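Local atomic coordinates of proline dehydrogenase (PDB entry 3HAZ), a protein that catalyses the FAD-dependent oxidation of proline and the NAD-dependent oxidation of the resulting semialdehyde, two steps that probably turn proline into glutamate. Residues D18-A23 with P494-A498; R368-L374 with P487-I491. All blocks are in the same frame, centred on the assembly; numbering follows the deposited sequence.

Contact 1: D18-A23 with P494-A498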
ATOM      1  N   ASP A  18       1.340  -7.904 -33.478  1.00 32.66           N
ATOM      2  CA  ASP A  18       0.651  -9.121 -33.061  1.00 30.15           C
ATOM      3  C   ASP A  18      -0.868  -8.966 -33.081  1.00 34.01           C
ATOM      4  O   ASP A  18      -1.586  -9.861 -33.528  1.00 29.15           O
ATOM      5  CB  ASP A  18       1.092  -9.534 -31.655  1.00 28.07           C
ATOM      6  CG  ASP A  18       2.583  -9.819 -31.562  1.00 31.97           C
ATOM      7  OD1 ASP A  18       3.398  -8.947 -31.946  1.00 29.81           O
ATOM      8  OD2 ASP A  18       2.940 -10.917 -31.086  1.00 26.30           O
ATOM      9  N   ALA A  19      -1.344  -7.831 -32.577  1.00 34.69           N
ATOM     10  CA  ALA A  19      -2.774  -7.573 -32.426  1.00 36.77           C
ATOM     11  C   ALA A  19      -3.536  -7.682 -33.742  1.00 33.16           C
ATOM     12  O   ALA A  19      -4.594  -8.310 -33.807  1.00 33.53           O
ATOM     13  CB  ALA A  19      -2.997  -6.202 -31.798  1.00 35.87           C
ATOM     14  N   GLU A  20      -3.000  -7.059 -34.786  1.00 33.47           N
ATOM     15  CA  GLU A  20      -3.627  -7.101 -36.103  1.00 34.25           C
ATOM     16  C   GLU A  20      -3.682  -8.523 -36.658  1.00 35.31           C
ATOM     17  O   GLU A  20      -4.624  -8.886 -37.367  1.00 32.50           O
ATOM     18  CB  GLU A  20      -2.897  -6.169 -37.073  1.00 39.48           C
ATOM     19  CG  GLU A  20      -2.938  -4.707 -36.637  1.00 58.33           C
ATOM     20  CD  GLU A  20      -2.229  -3.773 -37.601  1.00 70.08           C
ATOM     21  OE1 GLU A  20      -1.336  -4.241 -38.340  1.00 75.95           O
ATOM     22  OE2 GLU A  20      -2.565  -2.569 -37.615  1.00 71.44           O
ATOM     23  N   ILE A  21      -2.669  -9.326 -36.347  1.00 33.69           N
ATOM     24  CA  ILE A  21      -2.681 -10.730 -36.752  1.00 34.20           C
ATOM     25  C   ILE A  21      -3.774 -11.463 -35.981  1.00 25.62           C
ATOM     26  O   ILE A  21      -4.573 -12.199 -36.560  1.00 29.03           O
ATOM     27  CB  ILE A  21      -1.303 -11.414 -36.542  1.00 32.28           C
ATOM     28  CG1 ILE A  21      -0.272 -10.834 -37.516  1.00 33.68           C
ATOM     29  CG2 ILE A  21      -1.411 -12.920 -36.740  1.00 22.63           C
ATOM     30  CD1 ILE A  21       1.133 -11.356 -37.309  1.00 37.56           C
ATOM     31  N   ALA A  22      -3.816 -11.235 -34.671  1.00 25.80           N
ATOM     32  CA  ALA A  22      -4.837 -11.837 -33.821  1.00 28.94           C
ATOM     33  C   ALA A  22      -6.251 -11.435 -34.253  1.00 32.00           C
ATOM     34  O   ALA A  22      -7.196 -12.204 -34.085  1.00 34.56           O
ATOM     35  CB  ALA A  22      -4.599 -11.464 -32.361  1.00 27.72           C
ATOM     36  N   ALA A  23      -6.392 -10.235 -34.807  1.00 30.29           N
ATOM     37  CA  ALA A  23      -7.701  -9.761 -35.247  1.00 32.98           C
ATOM     38  C   ALA A  23      -8.213 -10.595 -36.416  1.00 37.97           C
ATOM     39  O   ALA A  23      -9.415 -10.650 -36.669  1.00 38.97           O
ATOM     40  CB  ALA A  23      -7.645  -8.274 -35.619  1.00 28.88           C
ATOM     41  N   PRO A 494      -7.745  -9.516 -29.356  1.00 37.83           N
ATOM     42  CA  PRO A 494      -6.625  -9.154 -30.230  1.00 37.87           C
ATOM     43  C   PRO A 494      -5.536  -8.359 -29.513  1.00 42.61           C
ATOM     44  O   PRO A 494      -4.355  -8.697 -29.627  1.00 36.90           O
ATOM     45  CB  PRO A 494      -7.293  -8.290 -31.301  1.00 37.73           C
ATOM     46  CG  PRO A 494      -8.667  -8.846 -31.407  1.00 42.45           C
ATOM     47  CD  PRO A 494      -9.046  -9.319 -30.021  1.00 42.78           C
ATOM     48  N   GLN A 495      -5.930  -7.322 -28.778  1.00 44.18           N
ATOM     49  CA  GLN A 495      -4.966  -6.454 -28.102  1.00 43.61           C
ATOM     50  C   GLN A 495      -4.186  -7.194 -27.015  1.00 37.86           C
ATOM     51  O   GLN A 495      -3.185  -6.686 -26.502  1.00 32.80           O
ATOM     52  CB  GLN A 495      -5.659  -5.215 -27.517  1.00 52.78           C
ATOM     53  CG  GLN A 495      -6.295  -5.429 -26.152  1.00 63.89           C
ATOM     54  CD  GLN A 495      -7.131  -4.240 -25.699  1.00 76.49           C
ATOM     55  OE1 GLN A 495      -7.394  -3.317 -26.473  1.00 81.59           O
ATOM     56  NE2 GLN A 495      -7.558  -4.261 -24.439  1.00 74.92           N
ATOM     57  N   ALA A 496      -4.646  -8.393 -26.667  1.00 35.22           N
ATOM     58  CA  ALA A 496      -3.959  -9.224 -25.681  1.00 37.91           C
ATOM     59  C   ALA A 496      -2.987 -10.208 -26.342  1.00 30.79           C
ATOM     60  O   ALA A 496      -2.452 -11.102 -25.687  1.00 28.51           O
ATOM     61  CB  ALA A 496      -4.971  -9.975 -24.824  1.00 34.38           C
ATOM     62  N   ALA A 497      -2.757 -10.039 -27.638  1.00 31.79           N
ATOM     63  CA  ALA A 497      -1.951 -10.994 -28.395  1.00 25.10           C
ATOM     64  C   ALA A 497      -0.509 -11.077 -27.885  1.00 23.25           C
ATOM     65  O   ALA A 497      -0.008 -12.163 -27.589  1.00 27.73           O
ATOM     66  CB  ALA A 497      -1.989 -10.655 -29.881  1.00 24.44           C
ATOM     67  N   ALA A 498       0.149  -9.927 -27.777  1.00 22.91           N
ATOM     68  CA  ALA A 498       1.526  -9.861 -27.296  1.00 28.22           C
ATOM     69  C   ALA A 498       1.619 -10.208 -25.813  1.00 31.36           C
ATOM     70  O   ALA A 498       0.682  -9.975 -25.059  1.00 35.91           O
ATOM     71  CB  ALA A 498       2.097  -8.474 -27.546  1.00 25.74           C
TER
HETATM   72  O   HOH W   1       2.074 -12.842 -29.581  1.00 23.66           O
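A19 and P494 bring their CA atoms to within 4.7 Å where the first turns of helix 18-28 lie against a short 3-10 turn, close enough for A19 CA to make a CH...O contact with P494 O (3.4 Å, 143° at the hydrogen). The same carbonyl also takes the N-H of A497, so it closes its own turn and receives the helix at once. Such closeness is an example of what alanine permits. The methyl of A497 sits against D18 CB and A22 CB, one helical turn apart, at 3.7 Å from each. A22 CB touches both that methyl and P494 CA, while the proline ring reaches along the helix and sets its CG 4.1 Å from A23 CA.

A polar link also runs through a water. Because CG of D18 stands anti to the carbonyl carbon (chi1 -60°), the carboxylate continues past the A497 methyl, and a water donates to D18 OD2 (2.6 Å) and to A497 O (3.0 Å). The other carboxylate oxygen, OD1, is engaged in a salt bridge to K318, so the two oxygens have separate tasks and the group is likely to be held in its rotation.

Against this apolar patch lies helix 369-384, whose M371 touches both A22 and A497. D18 also packs on F366 and T367 in the loop before that helix, and its side chain is about 8 Å from the bound FAD; the contact thus places the first turns of helix 18-28 beside the loop that carries the FAD-binding T367.

Contact 2: R368-L374 with P487-I491. With FAD (flavin-adenine dinucleotide), chain C; SO4 (sulfate ion), chain F.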
ATOM      1  N   ARG A 368       3.232 -14.847 -27.103  1.00 16.49           N
ATOM      2  CA  ARG A 368       2.350 -15.686 -26.299  1.00 24.96           C
ATOM      3  C   ARG A 368       2.197 -17.054 -26.956  1.00 24.06           C
ATOM      4  O   ARG A 368       1.954 -17.152 -28.157  1.00 26.03           O
ATOM      5  CB  ARG A 368       0.983 -15.028 -26.087  1.00 25.98           C
ATOM      6  CG  ARG A 368       1.007 -13.900 -25.062  1.00 27.41           C
ATOM      7  CD  ARG A 368      -0.397 -13.441 -24.695  1.00 22.42           C
ATOM      8  NE  ARG A 368      -1.165 -14.494 -24.035  1.00 34.45           N
ATOM      9  CZ  ARG A 368      -2.406 -14.338 -23.581  1.00 40.75           C
ATOM     10  NH1 ARG A 368      -3.018 -13.167 -23.712  1.00 34.53           N
ATOM     11  NH2 ARG A 368      -3.034 -15.351 -22.998  1.00 36.62           N
ATOM     12  N   LYS A 369       2.332 -18.101 -26.154  1.00 18.56           N
ATOM     13  CA  LYS A 369       2.324 -19.470 -26.654  1.00 21.84           C
ATOM     14  C   LYS A 369       1.027 -19.787 -27.401  1.00 27.31           C
ATOM     15  O   LYS A 369       1.040 -20.467 -28.437  1.00 24.93           O
ATOM     16  CB  LYS A 369       2.551 -20.447 -25.492  1.00 24.22           C
ATOM     17  CG  LYS A 369       3.099 -21.824 -25.890  1.00 24.69           C
ATOM     18  CD  LYS A 369       1.981 -22.774 -26.292  1.00 31.91           C
ATOM     19  CE  LYS A 369       2.492 -24.198 -26.451  1.00 24.91           C
ATOM     20  NZ  LYS A 369       1.378 -25.161 -26.665  1.00 24.77           N
ATOM     21  N   ALA A 370      -0.089 -19.278 -26.881  1.00 20.39           N
ATOM     22  CA  ALA A 370      -1.396 -19.492 -27.496  1.00 24.08           C
ATOM     23  C   ALA A 370      -1.477 -18.903 -28.901  1.00 24.43           C
ATOM     24  O   ALA A 370      -2.226 -19.400 -29.737  1.00 24.67           O
ATOM     25  CB  ALA A 370      -2.508 -18.917 -26.621  1.00 26.08           C
ATOM     26  N   MET A 371      -0.723 -17.833 -29.151  1.00 23.12           N
ATOM     27  CA  MET A 371      -0.675 -17.240 -30.486  1.00 20.32           C
ATOM     28  C   MET A 371       0.076 -18.154 -31.461  1.00 22.69           C
ATOM     29  O   MET A 371      -0.282 -18.258 -32.638  1.00 22.56           O
ATOM     30  CB  MET A 371      -0.042 -15.842 -30.453  1.00 19.60           C
ATOM     31  CG  MET A 371      -0.970 -14.734 -29.947  1.00 22.10           C
ATOM     32  SD  MET A 371      -2.411 -14.475 -31.016  1.00 26.31           S
ATOM     33  CE  MET A 371      -1.701 -13.679 -32.462  1.00 20.45           C
ATOM     34  N   THR A 372       1.119 -18.818 -30.974  1.00 15.69           N
ATOM     35  CA  THR A 372       1.818 -19.789 -31.808  1.00 19.04           C
ATOM     36  C   THR A 372       0.880 -20.943 -32.130  1.00 27.24           C
ATOM     37  O   THR A 372       0.823 -21.414 -33.268  1.00 23.07           O
ATOM     38  CB  THR A 372       3.096 -20.320 -31.133  1.00 16.06           C
ATOM     39  OG1 THR A 372       4.107 -19.305 -31.180  1.00 19.35           O
ATOM     40  CG2 THR A 372       3.607 -21.571 -31.850  1.00 16.44           C
ATOM     41  N   ASP A 373       0.139 -21.386 -31.120  1.00 22.51           N
ATOM     42  CA  ASP A 373      -0.805 -22.484 -31.289  1.00 23.40           C
ATOM     43  C   ASP A 373      -1.909 -22.117 -32.276  1.00 19.76           C
ATOM     44  O   ASP A 373      -2.287 -22.930 -33.114  1.00 20.45           O
ATOM     45  CB  ASP A 373      -1.400 -22.908 -29.941  1.00 22.73           C
ATOM     46  CG  ASP A 373      -0.474 -23.816 -29.154  1.00 25.24           C
ATOM     47  OD1 ASP A 373       0.508 -24.333 -29.739  1.00 26.13           O
ATOM     48  OD2 ASP A 373      -0.728 -24.021 -27.949  1.00 25.59           O
ATOM     49  N   LEU A 374      -2.418 -20.889 -32.176  1.00 11.94           N
ATOM     50  CA  LEU A 374      -3.396 -20.382 -33.129  1.00 25.05           C
ATOM     51  C   LEU A 374      -2.841 -20.330 -34.546  1.00 26.22           C
ATOM     52  O   LEU A 374      -3.497 -20.752 -35.495  1.00 21.43           O
ATOM     53  CB  LEU A 374      -3.851 -18.970 -32.743  1.00 28.92           C
ATOM     54  CG  LEU A 374      -5.012 -18.804 -31.765  1.00 34.95           C
ATOM     55  CD1 LEU A 374      -5.347 -17.335 -31.649  1.00 40.89           C
ATOM     56  CD2 LEU A 374      -6.226 -19.595 -32.225  1.00 31.12           C
ATOM     57  N   PRO A 487      -6.736 -22.319 -27.771  1.00 35.59           N
ATOM     58  CA  PRO A 487      -5.832 -21.165 -27.830  1.00 33.99           C
ATOM     59  C   PRO A 487      -6.584 -19.837 -27.901  1.00 29.36           C
ATOM     60  O   PRO A 487      -6.209 -18.884 -27.217  1.00 24.17           O
ATOM     61  CB  PRO A 487      -5.038 -21.416 -29.117  1.00 34.74           C
ATOM     62  CG  PRO A 487      -5.023 -22.921 -29.242  1.00 29.58           C
ATOM     63  CD  PRO A 487      -6.377 -23.357 -28.757  1.00 32.81           C
ATOM     64  N   ALA A 488      -7.630 -19.780 -28.715  1.00 27.46           N
ATOM     65  CA  ALA A 488      -8.446 -18.577 -28.826  1.00 29.50           C
ATOM     66  C   ALA A 488      -9.016 -18.148 -27.473  1.00 38.34           C
ATOM     67  O   ALA A 488      -9.177 -16.958 -27.212  1.00 36.90           O
ATOM     68  CB  ALA A 488      -9.570 -18.780 -29.842  1.00 31.11           C
ATOM     69  N   ASP A 489      -9.312 -19.116 -26.612  1.00 39.76           N
ATOM     70  CA  ASP A 489      -9.887 -18.804 -25.305  1.00 40.47           C
ATOM     71  C   ASP A 489      -8.843 -18.315 -24.313  1.00 39.64           C
ATOM     72  O   ASP A 489      -9.179 -17.742 -23.277  1.00 46.35           O
ATOM     73  CB  ASP A 489     -10.633 -20.013 -24.745  1.00 43.04           C
ATOM     74  CG  ASP A 489     -11.894 -20.325 -25.527  1.00 42.08           C
ATOM     75  OD1 ASP A 489     -12.476 -19.381 -26.107  1.00 45.97           O
ATOM     76  OD2 ASP A 489     -12.295 -21.507 -25.568  1.00 35.30           O
ATOM     77  N   ALA A 490      -7.574 -18.546 -24.635  1.00 34.72           N
ATOM     78  CA  ALA A 490      -6.482 -18.068 -23.798  1.00 30.32           C
ATOM     79  C   ALA A 490      -6.158 -16.624 -24.152  1.00 31.66           C
ATOM     80  O   ALA A 490      -5.784 -15.832 -23.287  1.00 29.06           O
ATOM     81  CB  ALA A 490      -5.251 -18.953 -23.975  1.00 31.47           C
ATOM     82  N   ILE A 491      -6.302 -16.297 -25.434  1.00 34.16           N
ATOM     83  CA  ILE A 491      -6.034 -14.952 -25.941  1.00 36.46           C
ATOM     84  C   ILE A 491      -7.229 -14.014 -25.729  1.00 38.40           C
ATOM     85  O   ILE A 491      -7.063 -12.876 -25.297  1.00 40.44           O
ATOM     86  CB  ILE A 491      -5.675 -14.986 -27.450  1.00 31.61           C
ATOM     87  CG1 ILE A 491      -4.421 -15.836 -27.688  1.00 29.28           C
ATOM     88  CG2 ILE A 491      -5.470 -13.580 -27.995  1.00 36.18           C
ATOM     89  CD1 ILE A 491      -3.239 -15.436 -26.837  1.00 35.87           C
TER
HETATM   90  PA  FAD C2001       3.983 -27.452 -27.679  1.00 18.91           P
HETATM   91  O1A FAD C2001       4.254 -27.673 -26.083  1.00 21.34           O
HETATM   92  O2A FAD C2001       2.559 -27.449 -28.013  1.00 25.24           O
HETATM   93  O5B FAD C2001       4.609 -26.017 -28.117  1.00 22.31           O
HETATM   94  C5B FAD C2001       5.940 -25.752 -27.779  1.00 24.04           C
HETATM   95  C4B FAD C2001       6.425 -24.504 -28.529  1.00 20.13           C
HETATM   96  O4B FAD C2001       5.493 -23.300 -28.677  1.00 18.48           O
HETATM   97  C3B FAD C2001       7.753 -24.112 -28.772  1.00 19.76           C
HETATM   98  O3B FAD C2001       8.681 -25.089 -29.211  1.00 17.71           O
HETATM   99  C2B FAD C2001       7.621 -22.784 -29.473  1.00 19.79           C
HETATM  100  O2B FAD C2001       7.803 -22.776 -30.876  1.00 18.92           O
HETATM  101  C1B FAD C2001       6.337 -22.212 -28.989  1.00 19.68           C
HETATM  102  N9A FAD C2001       6.370 -21.347 -27.824  1.00 23.84           N
HETATM  103  C8A FAD C2001       6.732 -21.668 -26.519  1.00 22.43           C
HETATM  104  N7A FAD C2001       6.561 -20.547 -25.753  1.00 17.56           N
HETATM  105  C5A FAD C2001       6.081 -19.520 -26.600  1.00 18.78           C
HETATM  106  C6A FAD C2001       5.713 -18.084 -26.345  1.00 19.68           C
HETATM  107  N6A FAD C2001       5.831 -17.513 -25.008  1.00 21.45           N
HETATM  108  N1A FAD C2001       5.274 -17.327 -27.327  1.00 22.84           N
HETATM  109  C2A FAD C2001       5.139 -17.855 -28.626  1.00 18.24           C
HETATM  110  N3A FAD C2001       5.495 -19.233 -28.871  1.00 24.31           N
HETATM  111  C4A FAD C2001       5.951 -20.022 -27.845  1.00 20.28           C
HETATM  112  N1  FAD C2001      11.617 -26.403 -35.263  1.00 17.50           N
HETATM  113  C2  FAD C2001      12.338 -25.506 -36.013  1.00 14.53           C
HETATM  114  O2  FAD C2001      12.470 -24.206 -35.578  1.00 20.11           O
HETATM  115  N3  FAD C2001      12.987 -25.941 -37.219  1.00 23.87           N
HETATM  116  C4  FAD C2001      12.886 -27.243 -37.624  1.00 19.21           C
HETATM  117  O4  FAD C2001      13.462 -27.651 -38.834  1.00 21.37           O
HETATM  118  C4X FAD C2001      12.127 -28.182 -36.843  1.00 17.76           C
HETATM  119  N5  FAD C2001      12.000 -29.607 -37.278  1.00 17.46           N
HETATM  120  C5X FAD C2001      11.254 -30.519 -36.492  1.00 22.61           C
HETATM  121  C6  FAD C2001      11.138 -31.922 -36.918  1.00 20.96           C
HETATM  122  C7  FAD C2001      10.388 -32.829 -36.134  1.00 21.13           C
HETATM  123  C7M FAD C2001      10.294 -34.282 -36.572  1.00 18.23           C
HETATM  124  C8  FAD C2001       9.716 -32.371 -34.895  1.00 25.68           C
HETATM  125  C8M FAD C2001       8.899 -33.336 -34.021  1.00 22.32           C
HETATM  126  C9  FAD C2001       9.830 -31.029 -34.493  1.00 21.59           C
HETATM  127  C9A FAD C2001      10.617 -30.079 -35.299  1.00 22.86           C
HETATM  128  N10 FAD C2001      10.741 -28.679 -34.884  1.00 20.92           N
HETATM  129  C10 FAD C2001      11.506 -27.756 -35.691  1.00 17.95           C
HETATM  130  C1' FAD C2001       9.956 -28.115 -33.740  1.00 19.82           C
HETATM  131  C2' FAD C2001      10.658 -28.121 -32.358  1.00 19.73           C
HETATM  132  O2' FAD C2001      11.781 -28.995 -32.384  1.00 17.38           O
HETATM  133  C3' FAD C2001       9.631 -28.495 -31.276  1.00 20.59           C
HETATM  134  O3' FAD C2001       9.398 -29.899 -31.291  1.00 21.57           O
HETATM  135  C4' FAD C2001       8.259 -27.750 -31.452  1.00 25.15           C
HETATM  136  O4' FAD C2001       8.302 -26.384 -31.685  1.00 20.49           O
HETATM  137  C5' FAD C2001       7.253 -28.111 -30.326  1.00 22.17           C
HETATM  138  O5' FAD C2001       5.901 -27.931 -30.716  1.00 29.89           O
HETATM  139  P   FAD C2001       4.765 -28.925 -30.027  1.00 19.02           P
HETATM  140  O1P FAD C2001       3.278 -28.633 -30.723  1.00 29.81           O
HETATM  141  O2P FAD C2001       5.180 -30.325 -30.175  1.00 17.83           O
HETATM  142  O3P FAD C2001       4.810 -28.637 -28.420  1.00 26.15           O
HETATM  143  S   SO4 F1001      -0.427 -18.103 -22.874  1.00 52.23           S
HETATM  144  O1  SO4 F1001      -1.828 -17.925 -22.494  1.00 59.94           O
HETATM  145  O2  SO4 F1001       0.318 -16.859 -22.676  1.00 44.56           O
HETATM  146  O3  SO4 F1001       0.151 -19.150 -22.038  1.00 62.06           O
HETATM  147  O4  SO4 F1001      -0.371 -18.483 -24.279  1.00 44.63           O
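R368 NH2 is shared between two acceptors: A490 O at 2.8 Å, which it meets from above the carbonyl plane along a bent bond, and O1 of a sulfate at 2.9 Å, along a nearly straight one (172°). A bend at chi3 (64°) turns the guanidinium so that NE also holds the sulfate, while I491 CD1 lies over the centre of one face, 3.5 Å from the plane. A370 N adds a bond of 2.7 Å to O4 of this ion, probably from the crystallisation liquor, at the N-terminal end of helix 369-384. NH1 donates to A496 O; replacing R368 by a methionine would probably deprive A490 O and A496 O of the guanidinium donors and leave the sulfate more loosely held.

The A370 methyl meets A490 CB (3.8 Å) and I491 CD1, and P487 CB packs on L374 CG (3.7 Å). Elsewhere, K369 NZ bonds both D373 OD2 and FAD O2A, D373 OD1 is in a salt bridge to FAD-binding K344, and T372 OG1 donates to adenine N3A. The axes of the short helical segments approach to 8.6 Å, with 144° between their N-to-C directions, and L374, A488 and I491 all rest on L26 of helix 18-28.

Following the chain, residues 18-23 come first, and their partner arrives only at 494-498, so contact 1 closes a loop of 470 residues. That loop includes the parallel-stranded barrel of the proline dehydrogenase part. Contact 2 lies wholly within it: residues 368-374, between barrel strands 338-343 and 390-395, are rejoined after 112 residues by helix 487-491. The two loops nest without crossing, and they end within a few residues of each other. There the contacts touch, through A496 O with R368 NH1 and A497 O against M371 CG. Together they show how the N-terminal helix and the segment that follows the barrel can be brought together against one barrel helix, beside the adenine end of the FAD.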